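Local coordinates for hydrophilic protein, virA protein (Chromobacterium violaceum, PDB 3BO6) that acts as a phosphothreonine lyase effector, probably removing phosphate from phosphothreonine of host MAP kinases by beta-elimination, at residues T8-L12 / N144-S148; E178-H182 / Q205-R210. One frame throughout, in Å; residues are numbered along the deposited sequence.

Both contacts are partly buried and lie on the periphery of one alpha/beta fold, and each sets a short helix against a loop. Contact 1 joins the helix holding 8-12 to the turn before helix 149-168, whereas contact 2 sets helix 206-210 against the loop that leads into strand 189-193, an outermost strand of the antiparallel sheet. They share no element, and their centres lie about 21 Å apart. Contact 1 is the wetter, with waters between a carboxylate and backbone groups. Contact 2 is drier in character: a valine packs on a leucine beside one amide-to-carbonyl bond, and D180 on the same loop bonds residues of the sheet.

Contact 1. Residues T8-L12 / N144-S148; sequences TNEDL and NSQYS
The carboxylate of D11 and the side-chain amide of Q146 are stacked, their planes 8° apart, with D11 OD1 3.5 Å from Q146 CD. The two chains cross at about a right angle; Q146 runs out extended beyond CG, and D11 reaches it because its CG stands anti to the backbone N (chi1 172°). The other flat group, the Y147 ring, takes methyls obliquely along its CD2-CE2 side: T8 CG2 comes within 3.4 Å of Y147 CE2, and L12 CD2 within 4.0 Å of Y147 CD2. F214 of helix 213-219 also meets this ring, and the Y147 hydroxyl is hydrogen-bonded to D82. On its second branch T8 sends OG1 to the S145 carbonyl, a 2.6 Å hydrogen bond from OG1 to O lying in the carbonyl plane (C=O...donor angle 151°). One threonine thus grips the turn with both a methyl and a hydroxyl. A water donates to T8 O and to D11 OD2 (2.8 Å) and accepts from Y147 N at 2.9 Å; a second lies between D11 OD2 and Y147 O. N144 to Q146 form an Asx turn, Q146 N bonding to N144 OD1, and S148 N-caps helix 149-168. The chemistry ties the helix to this turn through a buried threonine, while water satisfies the Y147 amide and the waters at OD2 would help offset the charge of D11.

Contact 2. Residues E178-H182 / Q205-R210; sequences ESDVH and QSQALR
V181 points its side chain at helix 206-210 and crosses L209 obliquely, both valine methyls resting on the leucine: V181 CG2 lies 3.8 Å from L209 CB. Its other methyl reaches farther round the helix, with V181 CG1 3.6 Å from S206 O and 4.1 Å from R210 CG, the aliphatic root of the arginine. L209 in turn stretches toward the loop, bringing CD1 to 3.3 Å from S179 O. That carbonyl is also the target of Q205, the residue preceding S206. CG of Q205 sits between its backbone N and carbonyl carbon (chi1 71°), and the extended chain beyond it carries the amide to the loop. Q205 NE2 donates to S179 O at 2.9 Å (N-H...acceptor angle 159°), on a lone pair in the carbonyl plane, and the acceptor lies almost exactly in the amide plane of Q205; G198 O is a second acceptor for NE2. S179 OG donates to D180 OD1 (2.8 Å), meeting it from above the carboxylate plane. R127 also bonds S179 OG, H85 and S190 bond D180 OD2, and V181 pairs through its backbone with Y191 of strand 189-193. A sulfate, probably from the crystallisation liquor, lies about 5 Å from the S179 side chain and may mark an anion-binding pocket. The loop is therefore two-sided: apolar groups and one carbonyl meet the helix, while the D180 carboxylate bonds the sheet and the S179 hydroxyl is held by D180 and R127.

Contact 1. Residues T8-L12 / N144-S148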
loop_
_atom_site.group_PDB
_atom_site.type_symbol
_atom_site.label_atom_id
_atom_site.label_comp_id
_atom_site.label_asym_id
_atom_site.label_seq_id
_atom_site.Cartn_x
_atom_site.Cartn_y
_atom_site.Cartn_z
ATOM N N THR A 8 10.011 -3.216 -15.304
ATOM C CA THR A 8 9.138 -2.153 -14.821
ATOM C C THR A 8 9.946 -0.921 -14.413
ATOM O O THR A 8 9.625 0.213 -14.792
ATOM C CB THR A 8 8.307 -2.637 -13.644
ATOM O OG1 THR A 8 7.526 -3.771 -14.045
ATOM C CG2 THR A 8 7.389 -1.521 -13.149
ATOM N N ASN A 9 10.997 -1.150 -13.636
ATOM C CA ASN A 9 11.841 -0.062 -13.165
ATOM C C ASN A 9 12.651 0.582 -14.309
ATOM O O ASN A 9 12.802 1.800 -14.361
ATOM C CB ASN A 9 12.748 -0.560 -12.039
ATOM C CG ASN A 9 13.454 0.571 -11.325
ATOM O OD1 ASN A 9 12.836 1.571 -10.967
ATOM N ND2 ASN A 9 14.749 0.408 -11.092
ATOM N N GLU A 10 13.175 -0.236 -15.222
ATOM C CA GLU A 10 13.913 0.327 -16.355
ATOM C C GLU A 10 13.042 1.251 -17.214
ATOM O O GLU A 10 13.507 2.280 -17.718
ATOM C CB GLU A 10 14.539 -0.790 -17.193
ATOM C CG GLU A 10 15.633 -1.561 -16.460
ATOM C CD GLU A 10 16.698 -0.637 -15.902
ATOM O OE1 GLU A 10 17.362 0.052 -16.708
ATOM O OE2 GLU A 10 16.878 -0.600 -14.669
ATOM N N ASP A 11 11.771 0.885 -17.375
ATOM C CA ASP A 11 10.826 1.730 -18.100
ATOM C C ASP A 11 10.573 3.049 -17.358
ATOM O O ASP A 11 10.492 4.109 -17.971
ATOM C CB ASP A 11 9.511 0.983 -18.355
ATOM C CG ASP A 11 8.450 1.876 -18.927
ATOM O OD1 ASP A 11 8.565 2.237 -20.113
ATOM O OD2 ASP A 11 7.508 2.238 -18.191
ATOM N N LEU A 12 10.461 2.990 -16.031
ATOM C CA LEU A 12 10.323 4.216 -15.246
ATOM C C LEU A 12 11.526 5.147 -15.425
ATOM O O LEU A 12 11.363 6.358 -15.465
ATOM C CB LEU A 12 10.129 3.918 -13.756
ATOM C CG LEU A 12 8.817 3.280 -13.323
ATOM C CD1 LEU A 12 8.851 3.101 -11.799
ATOM C CD2 LEU A 12 7.605 4.120 -13.763
ATOM N N ASN A 144 2.042 -5.281 -20.087
ATOM C CA ASN A 144 3.506 -5.342 -20.253
ATOM C C ASN A 144 4.288 -4.983 -18.989
ATOM O O ASN A 144 5.506 -4.827 -19.025
ATOM C CB ASN A 144 3.962 -4.465 -21.418
ATOM C CG ASN A 144 3.712 -2.987 -21.183
ATOM O OD1 ASN A 144 3.214 -2.582 -20.124
ATOM N ND2 ASN A 144 4.060 -2.172 -22.169
ATOM N N SER A 145 3.569 -4.858 -17.873
ATOM C CA SER A 145 4.153 -4.589 -16.563
ATOM C C SER A 145 4.802 -3.209 -16.495
ATOM O O SER A 145 5.695 -2.970 -15.689
ATOM C CB SER A 145 5.128 -5.695 -16.117
ATOM O OG SER A 145 4.466 -6.934 -15.895
ATOM N N GLN A 146 4.330 -2.293 -17.329
ATOM C CA GLN A 146 4.771 -0.915 -17.227
ATOM C C GLN A 146 3.701 -0.096 -16.511
ATOM O O GLN A 146 2.501 -0.325 -16.702
ATOM C CB GLN A 146 5.047 -0.328 -18.606
ATOM C CG GLN A 146 6.162 -1.079 -19.321
ATOM C CD GLN A 146 6.458 -0.515 -20.680
ATOM O OE1 GLN A 146 5.689 0.280 -21.211
ATOM N NE2 GLN A 146 7.582 -0.928 -21.264
ATOM N N TYR A 147 4.136 0.860 -15.697
ATOM C CA TYR A 147 3.215 1.808 -15.081
ATOM C C TYR A 147 2.821 2.902 -16.075
ATOM O O TYR A 147 3.676 3.526 -16.690
ATOM C CB TYR A 147 3.895 2.503 -13.894
ATOM C CG TYR A 147 4.100 1.667 -12.652
ATOM C CD1 TYR A 147 3.045 1.377 -11.803
ATOM C CD2 TYR A 147 5.365 1.211 -12.292
ATOM C CE1 TYR A 147 3.233 0.629 -10.653
ATOM C CE2 TYR A 147 5.558 0.457 -11.150
ATOM C CZ TYR A 147 4.489 0.174 -10.333
ATOM O OH TYR A 147 4.740 -0.567 -9.188
ATOM N N SER A 148 1.527 3.175 -16.200
ATOM C CA SER A 148 1.095 4.345 -16.959
ATOM C C SER A 148 1.103 5.596 -16.075
ATOM O O SER A 148 1.006 5.491 -14.849
ATOM C CB SER A 148 -0.315 4.129 -17.527
ATOM O OG SER A 148 -1.296 4.142 -16.502
HETATM O O HOH W 1 7.033 1.147 -15.708
HETATM O O HOH W 2 5.540 4.029 -18.587
#

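Contact 2. Residues E178-H182 / Q205-R210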
loop_
_atom_site.group_PDB
_atom_site.type_symbol
_atom_site.label_atom_id
_atom_site.label_comp_id
_atom_site.label_asym_id
_atom_site.label_seq_id
_atom_site.Cartn_x
_atom_site.Cartn_y
_atom_site.Cartn_z
ATOM N N GLU A 178 11.691 0.554 10.359
ATOM C CA GLU A 178 13.026 1.000 9.984
ATOM C C GLU A 178 13.367 0.647 8.542
ATOM O O GLU A 178 14.205 1.290 7.941
ATOM C CB GLU A 178 14.066 0.371 10.908
ATOM C CG GLU A 178 14.221 1.072 12.241
ATOM C CD GLU A 178 14.673 2.513 12.093
ATOM O OE1 GLU A 178 15.783 2.758 11.553
ATOM O OE2 GLU A 178 13.923 3.403 12.528
ATOM N N SER A 179 12.735 -0.395 8.000
ATOM C CA SER A 179 13.027 -0.811 6.624
ATOM C C SER A 179 12.673 0.232 5.565
ATOM O O SER A 179 13.285 0.262 4.502
ATOM C CB SER A 179 12.277 -2.098 6.277
ATOM O OG SER A 179 10.872 -1.935 6.439
ATOM N N ASP A 180 11.682 1.076 5.855
ATOM C CA ASP A 180 11.026 1.880 4.832
ATOM C C ASP A 180 11.523 3.315 4.797
ATOM O O ASP A 180 12.206 3.773 5.725
ATOM C CB ASP A 180 9.516 1.966 5.130
ATOM C CG ASP A 180 8.747 0.684 4.855
ATOM O OD1 ASP A 180 9.303 -0.428 4.673
ATOM O OD2 ASP A 180 7.503 0.810 4.839
ATOM N N VAL A 181 11.096 4.052 3.770
ATOM C CA VAL A 181 11.323 5.501 3.719
ATOM C C VAL A 181 9.993 6.215 3.516
ATOM O O VAL A 181 9.007 5.621 3.075
ATOM C CB VAL A 181 12.311 5.913 2.586
ATOM C CG1 VAL A 181 13.723 5.371 2.864
ATOM C CG2 VAL A 181 11.797 5.441 1.231
ATOM N N HIS A 182 9.956 7.489 3.882
ATOM C CA HIS A 182 8.762 8.295 3.681
ATOM C C HIS A 182 9.198 9.754 3.686
ATOM O O HIS A 182 10.202 10.103 4.310
ATOM C CB HIS A 182 7.734 8.054 4.797
ATOM C CG HIS A 182 8.183 8.530 6.141
ATOM N ND1 HIS A 182 7.860 9.775 6.643
ATOM C CD2 HIS A 182 8.947 7.933 7.083
ATOM C CE1 HIS A 182 8.404 9.918 7.839
ATOM N NE2 HIS A 182 9.062 8.811 8.133
ATOM N N GLN A 205 19.884 1.168 3.791
ATOM C CA GLN A 205 19.189 1.078 2.507
ATOM C C GLN A 205 18.277 2.289 2.219
ATOM O O GLN A 205 17.586 2.318 1.193
ATOM C CB GLN A 205 18.388 -0.242 2.408
ATOM C CG GLN A 205 17.137 -0.327 3.306
ATOM C CD GLN A 205 16.460 -1.699 3.278
ATOM O OE1 GLN A 205 17.071 -2.698 2.887
ATOM N NE2 GLN A 205 15.192 -1.752 3.698
ATOM N N SER A 206 18.296 3.292 3.094
ATOM C CA SER A 206 17.423 4.456 2.953
ATOM C C SER A 206 17.679 5.254 1.680
ATOM O O SER A 206 16.753 5.636 0.974
ATOM C CB SER A 206 17.561 5.367 4.168
ATOM O OG SER A 206 16.728 6.499 4.041
ATOM N N GLN A 207 18.943 5.530 1.389
ATOM C CA GLN A 207 19.253 6.340 0.220
ATOM C C GLN A 207 18.851 5.621 -1.067
ATOM O O GLN A 207 18.256 6.232 -1.969
ATOM C CB GLN A 207 20.732 6.726 0.201
ATOM C CG GLN A 207 21.073 7.719 -0.900
ATOM C CD GLN A 207 20.268 8.997 -0.798
ATOM O OE1 GLN A 207 19.817 9.382 0.282
ATOM N NE2 GLN A 207 20.080 9.667 -1.932
ATOM N N ALA A 208 19.133 4.322 -1.141
ATOM C CA ALA A 208 18.735 3.536 -2.302
ATOM C C ALA A 208 17.222 3.594 -2.491
ATOM O O ALA A 208 16.724 3.762 -3.621
ATOM C CB ALA A 208 19.205 2.094 -2.178
ATOM N N LEU A 209 16.469 3.458 -1.397
ATOM C CA LEU A 209 15.021 3.504 -1.531
ATOM C C LEU A 209 14.515 4.878 -1.946
ATOM O O LEU A 209 13.600 4.985 -2.759
ATOM C CB LEU A 209 14.321 3.047 -0.245
ATOM C CG LEU A 209 14.356 1.540 0.041
ATOM C CD1 LEU A 209 13.799 1.243 1.435
ATOM C CD2 LEU A 209 13.584 0.750 -1.023
ATOM N N ARG A 210 15.116 5.942 -1.405
ATOM C CA ARG A 210 14.713 7.311 -1.792
ATOM C C ARG A 210 14.999 7.580 -3.273
ATOM O O ARG A 210 14.379 8.453 -3.885
ATOM C CB ARG A 210 15.433 8.362 -0.939
ATOM C CG ARG A 210 14.949 8.479 0.507
ATOM C CD ARG A 210 15.606 9.682 1.190
ATOM N NE ARG A 210 17.008 9.426 1.497
ATOM C CZ ARG A 210 17.446 9.054 2.696
ATOM N NH1 ARG A 210 18.739 8.832 2.898
ATOM N NH2 ARG A 210 16.587 8.916 3.695
#